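Local coordinates for urea carboxylase (Thermus thermophilus, PDB 3OEP), which is a KipI-KipA homologue of unknown function with cyclophilin-like domains, formerly taken for an allophanate hydrolase and only tentatively credited with ATP binding and a hydrolase activity, at residues 234-239 against 347-352; 34-39 against 239-244; 252-257 against 476-481; 118-123 against 352-357. One frame throughout, in Å; residues are numbered along the deposited sequence.

Overall arrangement
Interactions 1, 2 and 4 form a continuous series through the middle of the chain, and interaction 3 adjoins interaction 1. Interactions 1 and 2 share R239 and have centres about 13 Å apart; interactions 1 and 4 share D352, with centres about 14 Å apart. I357 of interaction 4 touches the R239 guanidinium, its CG2 lying 3.9 Å from R239 NH2. On another side of interaction 1, P252 CD of interaction 3 packs 3.2 Å from D236 O. Interactions 3 and 4 are the most distant pair, about 22 Å between centres. No active site is established; a glycerol, probably from crystallisation, lies about 4 Å from the F119 side chain in interaction 4.

Interaction 1: 234-239 against 347-352; sequences VVDGGR and GSASPD
The guanidinium of R239 has S348 CB over one face, 3.5 Å above the plane and displaced toward its rim, while S350 O and a water bridging NH1 to D352 OD2 sit at its edge. D352 OD2 is also bonded to A248 N. Both end nitrogens grip S350 O, R239 NH1 at 2.9 Å and R239 NH2 at 2.8 Å; NH2 approaches within the carbonyl plane, NH1 from above it. NH2 also bonds weakly to S348 O. A bend at chi3 (-70°) turns the head back along 347-352, and F345 O holds NE. The D236 carboxylate stands in the crowded position between its N and carbonyl carbon (chi1 67°). D236 OD1 receives S348 OG on its syn lone pair at 2.8 Å, whereas S350 OG at 2.7 Å and G238 N at 3.0 Å meet it from above the plane, the latter closing an Asx turn. D236 OD2 takes A349 N at 2.8 Å. S348 OG accepts from S350 N in an ST turn. An alanine at D236 would remove the acceptor of four donors, one of them closing the Asx turn, and would probably loosen the hold on 348-350. V235 CG1 rests 3.9 Å from P351 CD, and a water donates to V234 O and A349 O. The end of edge strand 233-235 is fastened to the loop before strand 366-368, and four donors are likely to keep the carboxylate ionised.

Interaction 2: 34-39 against 239-244; sequences PGLLDA and RFLGGH
Strand 36-42 begins with a classic beta bulge, L37 and D38 both facing E49, and the loop 239-244 runs past this irregular edge before entering a 3-10 turn at G243. The closest CA atoms are those of D38 and L241, 4.4 Å apart. One backbone bond spans the gap: L241 N donates to L37 O at 2.9 Å, arriving somewhat above the carbonyl plane, with L241 in a left-handed conformation (phi 61°). The D38 side chain reaches across to the 3-10 segment. D38 OD1 accepts G243 N on the syn lone pair at 3.1 Å, and OD2 shares the same N-H through a weak bond. Glycine suits position 243, since a CB there would fall 2.3 Å from D38 OD2. A water donating to D38 OD1 and A39 O, and accepting from H244 N, ties the ends of both segments together. L37 CD2 packs 3.8 Å from F240 CD2, the two side chains running side by side, and L37 O lies in plane at the phenyl edge. L36 and L241 cross at about a right angle, CD2 to CD2 at 4.1 Å, with helix 15-30 touching both. The buried D38 carboxylate therefore has the G243 N-H and a water as main partners, with weaker bonds from A39 N and a second water, plus a long, weak ion pair with R249, which together would tend to stabilise its charge.

Interaction 3: 252-257 against 476-481; sequences PLDAPS and DLWLLG
No direct hydrogen bond crosses this contact; its polar link is a water that donates to L253 O at 2.7 Å and to L477 O at 2.9 Å. A CA-H...O contact adds to it, G481 CA lying 3.6 Å from L253 O. Glycine allows this, as a CB at G481 would come 2.4 Å from that oxygen. Apolar contacts flank the water. CG and CD2 of L253 both rest on G481 CA at 3.8 Å, and the ring of P256 crosses the W478 side chain at about a right angle, its CD meeting W478 CB at 4.0 Å. The carboxylate of D254 makes a van der Waals contact, OD1 against W478 CB at 3.7 Å; the two side chains extend side by side, carboxylate and indole planes 40° apart. Hydrogen bonds fix the aspartate. D254 is the N-cap of helix 255-264, CG anti to the backbone N (chi1 173°); its OD2 accepts from S257 OG at 2.6 Å and from Q482, while OD1 takes a weak capping bond from S257 N. An alanine at D254 would remove the cap and is likely to loosen the helix start and the packing on W478. R384 forms a cation-pi pair with W478. Y333 and R331 of strand 331-336 bond D254 N and G481 O, so the start of helix 255-264 meets the short, weakly bonded helix about 477-480 beside this strand.

Interaction 4: 118-123 against 352-357; sequences GFTPGF and DLRGRI
P121 presses its ring against the turn at G355, CG meeting G355 CA at 3.6 Å. A CB on G355 would lie only 3.0 Å from that same CG, so the missing side chain is what admits the proline. The neighbouring R354 contributes its aliphatic stem: R354 CG sits 3.8 Å from P121 CD, and R354 CD sits 3.8 Å from T120 CG2. Proline and threonine each cross the arginine at about a right angle, and no hydrogen bond joins the two segments. The R354 stem leaves its backbone extended, CG anti to N (chi1 -173°), then bends at chi3 (-65°), and D459 O receives NH1. Two tight turns set up these surfaces. T120 to F123 is a type II beta turn, closed by F123 N to T120 O at 3.0 Å, which offers P121 at its corner with G122 following at positive phi. L353 to R356 is a type I turn, closed by R356 N to L353 O at 3.1 Å. D352 steadies the second turn: its OD1 accepts G355 N at 3.1 Å from above the carboxylate plane, an Asx motif, while OD2 is bonded to A248 N. Reciprocal backbone bonds between D352 and I357, with a G1 beta bulge at R356, close the base of this loop. Farther out, R356 forms a salt bridge with E207, and Y179 bonds G355 O. In the fold, the connection between antiparallel strands 112-117 and 124-127 thus abuts the long loop between strands 331-336 and 366-368, bringing the two carboxyltransferase-family regions together.

Interaction 1: 234-239 against 347-352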
loop_
_atom_site.group_PDB
_atom_site.type_symbol
_atom_site.label_atom_id
_atom_site.label_comp_id
_atom_site.label_asym_id
_atom_site.label_seq_id
_atom_site.Cartn_x
_atom_site.Cartn_y
_atom_site.Cartn_z
ATOM N N VAL A 234 -8.783 -4.871 10.750
ATOM C CA VAL A 234 -8.687 -6.325 10.693
ATOM C C VAL A 234 -7.723 -6.674 9.564
ATOM O O VAL A 234 -8.011 -6.391 8.402
ATOM C CB VAL A 234 -10.050 -6.977 10.428
ATOM C CG1 VAL A 234 -9.900 -8.486 10.279
ATOM C CG2 VAL A 234 -11.016 -6.648 11.569
ATOM N N VAL A 235 -6.585 -7.271 9.905
ATOM C CA VAL A 235 -5.573 -7.639 8.908
ATOM C C VAL A 235 -5.268 -9.132 8.912
ATOM O O VAL A 235 -5.330 -9.780 9.957
ATOM C CB VAL A 235 -4.256 -6.864 9.123
ATOM C CG1 VAL A 235 -4.478 -5.362 8.954
ATOM C CG2 VAL A 235 -3.649 -7.172 10.498
ATOM N N ASP A 236 -4.953 -9.675 7.732
ATOM C CA ASP A 236 -4.375 -11.023 7.620
ATOM C C ASP A 236 -2.902 -10.898 7.202
ATOM O O ASP A 236 -2.291 -9.855 7.440
ATOM C CB ASP A 236 -5.214 -11.938 6.701
ATOM C CG ASP A 236 -5.213 -11.517 5.231
ATOM O OD1 ASP A 236 -4.459 -10.603 4.811
ATOM O OD2 ASP A 236 -5.996 -12.142 4.481
ATOM N N GLY A 237 -2.321 -11.935 6.602
ATOM C CA GLY A 237 -0.903 -11.897 6.233
ATOM C C GLY A 237 -0.521 -10.840 5.206
ATOM O O GLY A 237 0.648 -10.449 5.122
ATOM N N GLY A 238 -1.501 -10.379 4.436
ATOM C CA GLY A 238 -1.277 -9.374 3.394
ATOM C C GLY A 238 -1.909 -9.784 2.082
ATOM O O GLY A 238 -2.386 -10.919 1.932
ATOM N N ARG A 239 -1.937 -8.843 1.141
ATOM C CA ARG A 239 -2.444 -9.094 -0.194
ATOM C C ARG A 239 -1.246 -9.211 -1.119
ATOM O O ARG A 239 -0.431 -8.292 -1.202
ATOM C CB ARG A 239 -3.366 -7.964 -0.659
ATOM C CG ARG A 239 -3.995 -8.220 -2.018
ATOM C CD ARG A 239 -5.168 -7.282 -2.317
ATOM N NE ARG A 239 -6.332 -7.575 -1.468
ATOM C CZ ARG A 239 -6.704 -6.905 -0.373
ATOM N NH1 ARG A 239 -6.041 -5.839 0.072
ATOM N NH2 ARG A 239 -7.776 -7.315 0.291
ATOM N N GLY A 347 -7.725 -12.502 -2.824
ATOM C CA GLY A 347 -6.873 -13.397 -2.045
ATOM C C GLY A 347 -6.607 -13.002 -0.603
ATOM O O GLY A 347 -5.989 -13.771 0.143
ATOM N N SER A 348 -7.074 -11.826 -0.188
ATOM C CA SER A 348 -6.751 -11.319 1.141
ATOM C C SER A 348 -7.912 -10.584 1.799
ATOM O O SER A 348 -8.701 -9.915 1.131
ATOM C CB SER A 348 -5.539 -10.395 1.050
ATOM O OG SER A 348 -5.273 -9.738 2.276
ATOM N N ALA A 349 -7.980 -10.708 3.122
ATOM C CA ALA A 349 -8.932 -9.969 3.941
ATOM C C ALA A 349 -8.363 -8.638 4.439
ATOM O O ALA A 349 -9.044 -7.908 5.174
ATOM C CB ALA A 349 -9.359 -10.823 5.136
ATOM N N SER A 350 -7.118 -8.322 4.073
ATOM C CA SER A 350 -6.486 -7.093 4.552
ATOM C C SER A 350 -7.032 -5.869 3.819
ATOM O O SER A 350 -7.333 -5.927 2.624
ATOM C CB SER A 350 -4.960 -7.137 4.402
ATOM O OG SER A 350 -4.363 -8.006 5.355
ATOM N N PRO A 351 -7.149 -4.748 4.532
ATOM C CA PRO A 351 -7.675 -3.545 3.897
ATOM C C PRO A 351 -6.670 -2.881 2.961
ATOM O O PRO A 351 -5.459 -2.968 3.172
ATOM C CB PRO A 351 -7.969 -2.628 5.081
ATOM C CG PRO A 351 -7.052 -3.070 6.145
ATOM C CD PRO A 351 -6.894 -4.549 5.969
ATOM N N ASP A 352 -7.181 -2.241 1.918
ATOM C CA ASP A 352 -6.375 -1.325 1.121
ATOM C C ASP A 352 -7.113 -0.009 1.174
ATOM O O ASP A 352 -7.989 0.248 0.346
ATOM C CB ASP A 352 -6.226 -1.795 -0.324
ATOM C CG ASP A 352 -5.183 -0.991 -1.088
ATOM O OD1 ASP A 352 -5.120 0.248 -0.913
ATOM O OD2 ASP A 352 -4.411 -1.601 -1.848
HETATM O O HOH W 1 -10.167 -6.028 6.777
HETATM O O HOH W 2 -4.091 -4.207 -1.225
#

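Interaction 2: 34-39 against 239-244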
loop_
_atom_site.group_PDB
_atom_site.type_symbol
_atom_site.label_atom_id
_atom_site.label_comp_id
_atom_site.label_asym_id
_atom_site.label_seq_id
_atom_site.Cartn_x
_atom_site.Cartn_y
_atom_site.Cartn_z
ATOM N N PRO A 34 5.440 -20.953 -6.145
ATOM C CA PRO A 34 5.422 -20.796 -4.691
ATOM C C PRO A 34 6.588 -19.930 -4.212
ATOM O O PRO A 34 7.734 -20.177 -4.589
ATOM C CB PRO A 34 5.563 -22.232 -4.184
ATOM C CG PRO A 34 4.997 -23.069 -5.264
ATOM C CD PRO A 34 5.278 -22.361 -6.552
ATOM N N GLY A 35 6.287 -18.912 -3.413
ATOM C CA GLY A 35 7.311 -17.989 -2.920
ATOM C C GLY A 35 7.367 -16.656 -3.649
ATOM O O GLY A 35 7.969 -15.708 -3.144
ATOM N N LEU A 36 6.763 -16.572 -4.835
ATOM C CA LEU A 36 6.650 -15.291 -5.536
ATOM C C LEU A 36 5.584 -14.448 -4.851
ATOM O O LEU A 36 4.442 -14.889 -4.708
ATOM C CB LEU A 36 6.279 -15.482 -7.006
ATOM C CG LEU A 36 6.235 -14.179 -7.812
ATOM C CD1 LEU A 36 7.640 -13.605 -7.944
ATOM C CD2 LEU A 36 5.600 -14.386 -9.170
ATOM N N LEU A 37 5.971 -13.243 -4.434
ATOM C CA LEU A 37 5.092 -12.335 -3.704
ATOM C C LEU A 37 4.497 -11.254 -4.597
ATOM O O LEU A 37 3.377 -10.816 -4.370
ATOM C CB LEU A 37 5.856 -11.699 -2.538
ATOM C CG LEU A 37 6.511 -12.676 -1.561
ATOM C CD1 LEU A 37 7.188 -11.927 -0.423
ATOM C CD2 LEU A 37 5.493 -13.677 -1.014
ATOM N N ASP A 38 5.247 -10.810 -5.607
ATOM C CA ASP A 38 4.732 -9.835 -6.559
ATOM C C ASP A 38 5.585 -9.812 -7.820
ATOM O O ASP A 38 6.765 -10.165 -7.789
ATOM C CB ASP A 38 4.715 -8.429 -5.934
ATOM C CG ASP A 38 3.393 -7.700 -6.144
ATOM O OD1 ASP A 38 2.539 -8.184 -6.910
ATOM O OD2 ASP A 38 3.214 -6.626 -5.534
ATOM N N ALA A 39 4.958 -9.400 -8.916
ATOM C CA ALA A 39 5.623 -9.180 -10.194
ATOM C C ALA A 39 4.999 -7.923 -10.778
ATOM O O ALA A 39 3.838 -7.933 -11.207
ATOM C CB ALA A 39 5.407 -10.365 -11.119
ATOM N N ARG A 239 -1.937 -8.843 1.141
ATOM C CA ARG A 239 -2.444 -9.094 -0.194
ATOM C C ARG A 239 -1.246 -9.211 -1.119
ATOM O O ARG A 239 -0.431 -8.292 -1.202
ATOM C CB ARG A 239 -3.366 -7.964 -0.659
ATOM C CG ARG A 239 -3.995 -8.220 -2.018
ATOM C CD ARG A 239 -5.168 -7.282 -2.317
ATOM N NE ARG A 239 -6.332 -7.575 -1.468
ATOM C CZ ARG A 239 -6.704 -6.905 -0.373
ATOM N NH1 ARG A 239 -6.041 -5.839 0.072
ATOM N NH2 ARG A 239 -7.776 -7.315 0.291
ATOM N N PHE A 240 -1.155 -10.345 -1.802
ATOM C CA PHE A 240 -0.025 -10.643 -2.667
ATOM C C PHE A 240 -0.424 -10.663 -4.136
ATOM O O PHE A 240 -1.599 -10.826 -4.472
ATOM C CB PHE A 240 0.588 -11.979 -2.250
ATOM C CG PHE A 240 1.116 -11.967 -0.855
ATOM C CD1 PHE A 240 0.311 -12.350 0.211
ATOM C CD2 PHE A 240 2.399 -11.525 -0.597
ATOM C CE1 PHE A 240 0.796 -12.322 1.508
ATOM C CE2 PHE A 240 2.890 -11.490 0.697
ATOM C CZ PHE A 240 2.087 -11.890 1.752
ATOM N N LEU A 241 0.572 -10.474 -5.000
ATOM C CA LEU A 241 0.406 -10.549 -6.458
ATOM C C LEU A 241 -0.592 -9.509 -6.984
ATOM O O LEU A 241 -1.239 -9.723 -8.010
ATOM C CB LEU A 241 0.011 -11.970 -6.890
ATOM C CG LEU A 241 1.006 -13.069 -6.485
ATOM C CD1 LEU A 241 0.399 -14.448 -6.700
ATOM C CD2 LEU A 241 2.314 -12.936 -7.239
ATOM N N GLY A 242 -0.692 -8.378 -6.286
ATOM C CA GLY A 242 -1.605 -7.299 -6.676
ATOM C C GLY A 242 -0.939 -5.976 -7.011
ATOM O O GLY A 242 -1.620 -5.013 -7.365
ATOM N N GLY A 243 0.385 -5.909 -6.903
ATOM C CA GLY A 243 1.108 -4.666 -7.156
ATOM C C GLY A 243 0.949 -4.127 -8.565
ATOM O O GLY A 243 0.976 -2.914 -8.783
ATOM N N HIS A 244 0.769 -5.027 -9.527
ATOM C CA HIS A 244 0.565 -4.632 -10.920
ATOM C C HIS A 244 -0.758 -3.878 -11.138
ATOM O O HIS A 244 -0.968 -3.282 -12.200
ATOM C CB HIS A 244 0.655 -5.858 -11.847
ATOM C CG HIS A 244 -0.500 -6.808 -11.729
ATOM N ND1 HIS A 244 -0.682 -7.637 -10.643
ATOM C CD2 HIS A 244 -1.527 -7.063 -12.574
ATOM C CE1 HIS A 244 -1.775 -8.360 -10.823
ATOM N NE2 HIS A 244 -2.304 -8.034 -11.988
HETATM O O HOH W 3 1.688 -7.943 -9.158
HETATM O O HOH W 4 1.540 -7.450 -3.685
#

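Interaction 3: 252-257 against 476-481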
loop_
_atom_site.group_PDB
_atom_site.type_symbol
_atom_site.label_atom_id
_atom_site.label_comp_id
_atom_site.label_asym_id
_atom_site.label_seq_id
_atom_site.Cartn_x
_atom_site.Cartn_y
_atom_site.Cartn_z
ATOM N N PRO A 252 -0.054 -6.836 8.564
ATOM C CA PRO A 252 0.355 -6.190 9.814
ATOM C C PRO A 252 1.634 -5.387 9.632
ATOM O O PRO A 252 2.523 -5.810 8.891
ATOM C CB PRO A 252 0.579 -7.372 10.761
ATOM C CG PRO A 252 0.958 -8.503 9.860
ATOM C CD PRO A 252 0.296 -8.268 8.538
ATOM N N LEU A 253 1.721 -4.236 10.291
ATOM C CA LEU A 253 2.911 -3.389 10.179
ATOM C C LEU A 253 4.060 -3.922 11.042
ATOM O O LEU A 253 5.235 -3.704 10.725
ATOM C CB LEU A 253 2.584 -1.939 10.538
ATOM C CG LEU A 253 3.376 -0.889 9.759
ATOM C CD1 LEU A 253 2.951 -0.904 8.285
ATOM C CD2 LEU A 253 3.194 0.496 10.359
ATOM N N ASP A 254 3.712 -4.611 12.129
ATOM C CA ASP A 254 4.675 -5.344 12.951
ATOM C C ASP A 254 4.275 -6.818 12.874
ATOM O O ASP A 254 3.514 -7.320 13.703
ATOM C CB ASP A 254 4.658 -4.786 14.381
ATOM C CG ASP A 254 5.500 -5.595 15.371
ATOM O OD1 ASP A 254 6.207 -6.559 14.991
ATOM O OD2 ASP A 254 5.424 -5.249 16.566
ATOM N N ALA A 255 4.768 -7.494 11.838
ATOM C CA ALA A 255 4.328 -8.855 11.524
ATOM C C ALA A 255 4.693 -9.886 12.601
ATOM O O ALA A 255 3.880 -10.758 12.917
ATOM C CB ALA A 255 4.861 -9.288 10.152
ATOM N N PRO A 256 5.908 -9.800 13.180
ATOM C CA PRO A 256 6.218 -10.770 14.236
ATOM C C PRO A 256 5.259 -10.707 15.433
ATOM O O PRO A 256 4.914 -11.746 16.012
ATOM C CB PRO A 256 7.637 -10.390 14.658
ATOM C CG PRO A 256 8.230 -9.766 13.442
ATOM C CD PRO A 256 7.104 -9.050 12.750
ATOM N N SER A 257 4.826 -9.504 15.795
ATOM C CA SER A 257 3.859 -9.354 16.881
ATOM C C SER A 257 2.508 -9.943 16.503
ATOM O O SER A 257 1.872 -10.614 17.326
ATOM C CB SER A 257 3.718 -7.892 17.296
ATOM O OG SER A 257 4.929 -7.449 17.879
ATOM N N ASP A 476 14.732 -5.556 10.068
ATOM C CA ASP A 476 14.524 -4.407 10.954
ATOM C C ASP A 476 13.218 -3.655 10.689
ATOM O O ASP A 476 12.926 -2.662 11.354
ATOM C CB ASP A 476 15.706 -3.431 10.830
ATOM C CG ASP A 476 17.022 -4.038 11.282
ATOM O OD1 ASP A 476 17.006 -4.904 12.188
ATOM O OD2 ASP A 476 18.082 -3.648 10.733
ATOM N N LEU A 477 12.433 -4.106 9.715
ATOM C CA LEU A 477 11.198 -3.409 9.369
ATOM C C LEU A 477 10.171 -3.404 10.499
ATOM O O LEU A 477 9.388 -2.458 10.614
ATOM C CB LEU A 477 10.584 -4.001 8.099
ATOM C CG LEU A 477 11.324 -3.629 6.820
ATOM C CD1 LEU A 477 10.747 -4.391 5.639
ATOM C CD2 LEU A 477 11.266 -2.123 6.592
ATOM N N TRP A 478 10.170 -4.449 11.333
ATOM C CA TRP A 478 9.228 -4.526 12.460
ATOM C C TRP A 478 9.366 -3.320 13.390
ATOM O O TRP A 478 8.382 -2.848 13.958
ATOM C CB TRP A 478 9.399 -5.836 13.251
ATOM C CG TRP A 478 10.651 -5.898 14.084
ATOM C CD1 TRP A 478 11.901 -6.239 13.655
ATOM C CD2 TRP A 478 10.775 -5.607 15.486
ATOM N NE1 TRP A 478 12.797 -6.174 14.696
ATOM C CE2 TRP A 478 12.132 -5.787 15.831
ATOM C CE3 TRP A 478 9.876 -5.200 16.478
ATOM C CZ2 TRP A 478 12.608 -5.581 17.129
ATOM C CZ3 TRP A 478 10.347 -5.007 17.767
ATOM C CH2 TRP A 478 11.701 -5.196 18.082
ATOM N N LEU A 479 10.587 -2.808 13.539
ATOM C CA LEU A 479 10.815 -1.632 14.365
ATOM C C LEU A 479 10.037 -0.435 13.840
ATOM O O LEU A 479 9.461 0.321 14.619
ATOM C CB LEU A 479 12.307 -1.295 14.443
ATOM C CG LEU A 479 13.195 -2.293 15.183
ATOM C CD1 LEU A 479 14.660 -1.990 14.888
ATOM C CD2 LEU A 479 12.932 -2.259 16.680
ATOM N N LEU A 480 10.004 -0.270 12.520
ATOM C CA LEU A 480 9.303 0.865 11.926
ATOM C C LEU A 480 7.786 0.734 12.034
ATOM O O LEU A 480 7.067 1.737 11.953
ATOM C CB LEU A 480 9.743 1.076 10.484
ATOM C CG LEU A 480 11.225 1.438 10.370
ATOM C CD1 LEU A 480 11.615 1.646 8.918
ATOM C CD2 LEU A 480 11.560 2.684 11.218
ATOM N N GLY A 481 7.310 -0.495 12.235
ATOM C CA GLY A 481 5.925 -0.740 12.624
ATOM C C GLY A 481 5.587 -0.183 14.001
ATOM O O GLY A 481 4.414 -0.076 14.356
HETATM O O HOH W 5 6.894 -2.260 9.110
#

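Interaction 4: 118-123 against 352-357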
loop_
_atom_site.group_PDB
_atom_site.type_symbol
_atom_site.label_atom_id
_atom_site.label_comp_id
_atom_site.label_asym_id
_atom_site.label_seq_id
_atom_site.Cartn_x
_atom_site.Cartn_y
_atom_site.Cartn_z
ATOM N N GLY A 118 -1.326 1.786 -11.396
ATOM C CA GLY A 118 -1.472 1.618 -9.961
ATOM C C GLY A 118 -0.786 2.612 -9.053
ATOM O O GLY A 118 -0.533 2.293 -7.893
ATOM N N PHE A 119 -0.517 3.826 -9.529
ATOM C CA PHE A 119 -0.021 4.865 -8.618
ATOM C C PHE A 119 -0.969 4.974 -7.409
ATOM O O PHE A 119 -0.541 5.116 -6.257
ATOM C CB PHE A 119 0.107 6.207 -9.331
ATOM C CG PHE A 119 0.742 7.268 -8.489
ATOM C CD1 PHE A 119 -0.039 8.211 -7.831
ATOM C CD2 PHE A 119 2.122 7.308 -8.328
ATOM C CE1 PHE A 119 0.552 9.192 -7.039
ATOM C CE2 PHE A 119 2.717 8.278 -7.538
ATOM C CZ PHE A 119 1.932 9.222 -6.893
ATOM N N THR A 120 -2.263 4.930 -7.705
ATOM C CA THR A 120 -3.291 4.502 -6.757
ATOM C C THR A 120 -4.001 3.363 -7.485
ATOM O O THR A 120 -3.857 3.244 -8.702
ATOM C CB THR A 120 -4.280 5.635 -6.407
ATOM O OG1 THR A 120 -4.952 6.088 -7.588
ATOM C CG2 THR A 120 -3.552 6.816 -5.771
ATOM N N PRO A 121 -4.752 2.511 -6.769
ATOM C CA PRO A 121 -5.359 1.367 -7.453
ATOM C C PRO A 121 -6.096 1.733 -8.755
ATOM O O PRO A 121 -6.952 2.610 -8.761
ATOM C CB PRO A 121 -6.310 0.807 -6.393
ATOM C CG PRO A 121 -5.587 1.088 -5.119
ATOM C CD PRO A 121 -4.944 2.434 -5.310
ATOM N N GLY A 122 -5.715 1.083 -9.853
ATOM C CA GLY A 122 -6.375 1.284 -11.145
ATOM C C GLY A 122 -5.951 2.500 -11.955
ATOM O O GLY A 122 -6.433 2.681 -13.074
ATOM N N PHE A 123 -5.042 3.315 -11.415
ATOM C CA PHE A 123 -4.563 4.552 -12.075
ATOM C C PHE A 123 -3.643 4.206 -13.246
ATOM O O PHE A 123 -2.556 3.676 -13.025
ATOM C CB PHE A 123 -3.778 5.382 -11.049
ATOM C CG PHE A 123 -3.539 6.830 -11.438
ATOM C CD1 PHE A 123 -3.058 7.186 -12.688
ATOM C CD2 PHE A 123 -3.740 7.834 -10.503
ATOM C CE1 PHE A 123 -2.829 8.524 -13.013
ATOM C CE2 PHE A 123 -3.508 9.167 -10.821
ATOM C CZ PHE A 123 -3.060 9.510 -12.080
ATOM N N ASP A 352 -7.181 -2.241 1.918
ATOM C CA ASP A 352 -6.375 -1.325 1.121
ATOM C C ASP A 352 -7.113 -0.009 1.174
ATOM O O ASP A 352 -7.989 0.248 0.346
ATOM C CB ASP A 352 -6.226 -1.795 -0.324
ATOM C CG ASP A 352 -5.183 -0.991 -1.088
ATOM O OD1 ASP A 352 -5.120 0.248 -0.913
ATOM O OD2 ASP A 352 -4.411 -1.601 -1.848
ATOM N N LEU A 353 -6.779 0.812 2.166
ATOM C CA LEU A 353 -7.551 2.018 2.438
ATOM C C LEU A 353 -7.452 3.018 1.281
ATOM O O LEU A 353 -8.427 3.700 0.969
ATOM C CB LEU A 353 -7.127 2.661 3.766
ATOM C CG LEU A 353 -7.260 1.806 5.028
ATOM C CD1 LEU A 353 -6.859 2.626 6.254
ATOM C CD2 LEU A 353 -8.672 1.262 5.179
ATOM N N ARG A 354 -6.291 3.077 0.631
ATOM C CA ARG A 354 -6.124 3.878 -0.577
ATOM C C ARG A 354 -7.141 3.476 -1.651
ATOM O O ARG A 354 -7.722 4.335 -2.317
ATOM C CB ARG A 354 -4.688 3.744 -1.114
ATOM C CG ARG A 354 -4.367 4.665 -2.274
ATOM C CD ARG A 354 -2.917 4.548 -2.734
ATOM N NE ARG A 354 -1.968 4.990 -1.711
ATOM C CZ ARG A 354 -1.208 4.202 -0.949
ATOM N NH1 ARG A 354 -0.393 4.755 -0.047
ATOM N NH2 ARG A 354 -1.234 2.876 -1.066
ATOM N N GLY A 355 -7.358 2.171 -1.805
ATOM C CA GLY A 355 -8.307 1.647 -2.789
ATOM C C GLY A 355 -9.740 1.491 -2.304
ATOM O O GLY A 355 -10.575 0.936 -3.024
ATOM N N ARG A 356 -10.028 1.974 -1.093
ATOM C CA ARG A 356 -11.336 1.805 -0.451
ATOM C C ARG A 356 -11.779 0.335 -0.406
ATOM O O ARG A 356 -12.948 0.009 -0.632
ATOM C CB ARG A 356 -12.382 2.708 -1.115
ATOM C CG ARG A 356 -12.023 4.184 -1.027
ATOM C CD ARG A 356 -13.093 5.080 -1.615
ATOM N NE ARG A 356 -12.737 6.492 -1.478
ATOM C CZ ARG A 356 -13.485 7.510 -1.896
ATOM N NH1 ARG A 356 -14.650 7.295 -2.497
ATOM N NH2 ARG A 356 -13.061 8.757 -1.717
ATOM N N ILE A 357 -10.818 -0.541 -0.123
ATOM C CA ILE A 357 -11.077 -1.947 0.105
ATOM C C ILE A 357 -10.987 -2.128 1.620
ATOM O O ILE A 357 -9.930 -1.921 2.224
ATOM C CB ILE A 357 -10.061 -2.833 -0.630
ATOM C CG1 ILE A 357 -10.200 -2.657 -2.150
ATOM C CG2 ILE A 357 -10.249 -4.309 -0.256
ATOM C CD1 ILE A 357 -8.958 -3.043 -2.913
#